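Local coordinates for protein glutathione S-Transferase (Caenorhabditis elegans, PDB 1YQ1) that probably catalyses the conjugation of glutathione to electrophilic substrates, releasing a halide anion, as a sigma-class member of the glutathione S-transferase superfamily, at residues 149-155 against 189-193. Sequence-based numbering, arbitrary orientation.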
ATOM      1  N   PHE A 149      17.299  13.690   0.804  1.00 60.53           N
ATOM      2  CA  PHE A 149      15.987  13.092   0.979  1.00 57.19           C
ATOM      3  C   PHE A 149      15.864  11.892   0.047  1.00 54.90           C
ATOM      4  O   PHE A 149      16.429  11.882  -1.038  1.00 55.89           O
ATOM      5  CB  PHE A 149      14.904  14.111   0.661  1.00 58.24           C
ATOM      6  CG  PHE A 149      14.806  15.215   1.664  1.00 60.74           C
ATOM      7  CD1 PHE A 149      14.239  14.984   2.908  1.00 62.11           C
ATOM      8  CD2 PHE A 149      15.266  16.486   1.367  1.00 62.61           C
ATOM      9  CE1 PHE A 149      14.129  16.004   3.841  1.00 63.32           C
ATOM     10  CE2 PHE A 149      15.161  17.518   2.295  1.00 63.05           C
ATOM     11  CZ  PHE A 149      14.591  17.275   3.534  1.00 63.80           C
ATOM     12  N   LEU A 150      15.124  10.880   0.474  1.00 52.38           N
ATOM     13  CA  LEU A 150      14.946   9.670  -0.324  1.00 50.14           C
ATOM     14  C   LEU A 150      14.815   9.901  -1.832  1.00 48.47           C
ATOM     15  O   LEU A 150      15.556   9.308  -2.620  1.00 49.23           O
ATOM     16  CB  LEU A 150      13.735   8.896   0.191  1.00 48.36           C
ATOM     17  CG  LEU A 150      14.030   8.169   1.488  1.00 46.16           C
ATOM     18  CD1 LEU A 150      12.737   7.885   2.217  1.00 47.98           C
ATOM     19  CD2 LEU A 150      14.811   6.899   1.170  1.00 45.54           C
ATOM     20  N   ILE A 151      13.858  10.724  -2.241  1.00 44.48           N
ATOM     21  CA  ILE A 151      13.692  11.000  -3.647  1.00 42.58           C
ATOM     22  C   ILE A 151      13.219  12.432  -3.834  1.00 43.59           C
ATOM     23  O   ILE A 151      12.553  12.999  -2.962  1.00 42.57           O
ATOM     24  CB  ILE A 151      12.706  10.004  -4.333  1.00 41.42           C
ATOM     25  CG1 ILE A 151      11.265  10.409  -4.075  1.00 42.53           C
ATOM     26  CG2 ILE A 151      12.962   8.589  -3.856  1.00 40.33           C
ATOM     27  CD1 ILE A 151      10.778  11.495  -5.004  1.00 42.89           C
ATOM     28  N   GLY A 152      13.584  13.010  -4.976  1.00 44.48           N
ATOM     29  CA  GLY A 152      13.212  14.378  -5.280  1.00 44.94           C
ATOM     30  C   GLY A 152      14.234  15.396  -4.801  1.00 45.57           C
ATOM     31  O   GLY A 152      15.183  15.060  -4.074  1.00 44.48           O
ATOM     32  N   SER A 153      14.043  16.645  -5.221  1.00 46.14           N
ATOM     33  CA  SER A 153      14.927  17.745  -4.840  1.00 46.23           C
ATOM     34  C   SER A 153      14.686  18.169  -3.392  1.00 46.88           C
ATOM     35  O   SER A 153      15.498  18.883  -2.807  1.00 47.21           O
ATOM     36  CB  SER A 153      14.670  18.951  -5.729  1.00 45.37           C
ATOM     37  OG  SER A 153      13.476  19.595  -5.324  1.00 44.44           O
ATOM     38  N   ASP A 154      13.559  17.749  -2.825  1.00 47.81           N
ATOM     39  CA  ASP A 154      13.219  18.100  -1.449  1.00 47.89           C
ATOM     40  C   ASP A 154      12.560  16.946  -0.681  1.00 47.78           C
ATOM     41  O   ASP A 154      12.582  15.785  -1.112  1.00 47.35           O
ATOM     42  CB  ASP A 154      12.301  19.331  -1.449  1.00 48.15           C
ATOM     43  CG  ASP A 154      12.174  19.979  -0.071  1.00 47.97           C
ATOM     44  OD1 ASP A 154      12.918  19.576   0.858  1.00 47.06           O
ATOM     45  OD2 ASP A 154      11.334  20.901   0.072  1.00 45.42           O
ATOM     46  N   ILE A 155      11.989  17.288   0.469  1.00 47.32           N
ATOM     47  CA  ILE A 155      11.312  16.340   1.344  1.00 46.09           C
ATOM     48  C   ILE A 155      10.064  15.824   0.635  1.00 46.35           C
ATOM     49  O   ILE A 155       9.544  16.479  -0.271  1.00 47.03           O
ATOM     50  CB  ILE A 155      10.911  17.032   2.671  1.00 45.51           C
ATOM     51  CG1 ILE A 155      10.639  15.988   3.748  1.00 45.23           C
ATOM     52  CG2 ILE A 155       9.691  17.930   2.457  1.00 40.97           C
ATOM     53  CD1 ILE A 155      10.432  16.595   5.120  1.00 43.96           C
ATOM     54  N   LYS A 189      17.482  15.064   8.990  1.00 67.82           N
ATOM     55  CA  LYS A 189      16.915  16.045   8.076  1.00 66.86           C
ATOM     56  C   LYS A 189      15.415  16.242   8.212  1.00 64.83           C
ATOM     57  O   LYS A 189      14.909  17.339   8.012  1.00 64.21           O
ATOM     58  CB  LYS A 189      17.233  15.663   6.628  1.00 68.53           C
ATOM     59  CG  LYS A 189      18.516  16.258   6.085  1.00 70.50           C
ATOM     60  CD  LYS A 189      18.664  15.971   4.604  1.00 72.86           C
ATOM     61  CE  LYS A 189      19.797  16.781   3.999  1.00 74.30           C
ATOM     62  NZ  LYS A 189      19.535  18.242   4.114  1.00 75.72           N
ATOM     63  N   VAL A 190      14.702  15.183   8.553  1.00 63.73           N
ATOM     64  CA  VAL A 190      13.257  15.279   8.664  1.00 63.82           C
ATOM     65  C   VAL A 190      12.771  15.902   9.975  1.00 64.67           C
ATOM     66  O   VAL A 190      11.947  16.832   9.962  1.00 64.63           O
ATOM     67  CB  VAL A 190      12.614  13.893   8.482  1.00 62.79           C
ATOM     68  CG1 VAL A 190      11.096  14.023   8.459  1.00 62.66           C
ATOM     69  CG2 VAL A 190      13.120  13.259   7.198  1.00 60.58           C
ATOM     70  N   ASN A 191      13.282  15.389  11.096  1.00 63.79           N
ATOM     71  CA  ASN A 191      12.923  15.865  12.435  1.00 62.41           C
ATOM     72  C   ASN A 191      13.176  17.365  12.603  1.00 61.69           C
ATOM     73  O   ASN A 191      12.371  18.098  13.197  1.00 59.54           O
ATOM     74  CB  ASN A 191      13.739  15.100  13.469  1.00 63.02           C
ATOM     75  CG  ASN A 191      13.423  13.621  13.481  1.00 64.94           C
ATOM     76  OD1 ASN A 191      14.271  12.797  13.843  1.00 64.91           O
ATOM     77  ND2 ASN A 191      12.192  13.270  13.105  1.00 65.22           N
ATOM     78  N   SER A 192      14.313  17.802  12.070  1.00 60.64           N
ATOM     79  CA  SER A 192      14.741  19.192  12.134  1.00 58.55           C
ATOM     80  C   SER A 192      14.047  20.087  11.121  1.00 57.04           C
ATOM     81  O   SER A 192      14.101  21.308  11.224  1.00 58.40           O
ATOM     82  CB  SER A 192      16.246  19.261  11.914  1.00 58.09           C
ATOM     83  OG  SER A 192      16.603  18.516  10.765  1.00 58.40           O
ATOM     84  N   TYR A 193      13.393  19.483  10.142  1.00 55.13           N
ATOM     85  CA  TYR A 193      12.712  20.252   9.117  1.00 52.73           C
ATOM     86  C   TYR A 193      11.762  21.288   9.715  1.00 52.01           C
ATOM     87  O   TYR A 193      10.951  20.979  10.584  1.00 50.86           O
ATOM     88  CB  TYR A 193      11.930  19.313   8.198  1.00 51.65           C
ATOM     89  CG  TYR A 193      11.731  19.862   6.803  1.00 50.09           C
ATOM     90  CD1 TYR A 193      10.742  20.804   6.540  1.00 47.93           C
ATOM     91  CD2 TYR A 193      12.559  19.464   5.754  1.00 50.10           C
ATOM     92  CE1 TYR A 193      10.585  21.335   5.282  1.00 47.56           C
ATOM     93  CE2 TYR A 193      12.407  19.994   4.485  1.00 49.49           C
ATOM     94  CZ  TYR A 193      11.418  20.932   4.258  1.00 48.36           C
ATOM     95  OH  TYR A 193      11.275  21.479   3.004  1.00 49.58           O
TER
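In the all-helical C-terminal domain of the GST fold, Phe149, Asp154 and Ile155, from the loop leading into helix 157-171, close on Lys189 and Val190 of helix 181-191 and Tyr193, in the loop that follows. Three residues meet Tyr193: Asp154 at the hydroxyl, Ile155 over one face, Phe149 at the rim. Its OH donates to Asp154 OD2 at 3.0 Å, on the syn lone pair. Over one ring face sits Ile155 CD1, 4.0 Å from the Tyr193 centroid and 25° off the normal, a CH-pi contact; an extended Ile155 chain (chi1 -161°) carries the methyl there. Phe149 CZ lies 3.6 Å from Tyr193 CE2, the ring planes at 61°. Asp159 OD1 of helix 157-171 accepts from Leu150 N, tying the loop to the helix; Thr156 and Asp159 are probably the conserved GST capping-box pair, with Asp159 at N3. Lys189 CD lies over one face of the Phe149 ring, whose opposite face receives Ile155 N, while Val190 CG2 touches the ring edge and its side chain also packs on Leu160 and Val163 of helix 157-171. With an alanine in place of Tyr193, Asp154 OD2 would probably lose this donor, and Ile155 CD1 the ring face it packs on.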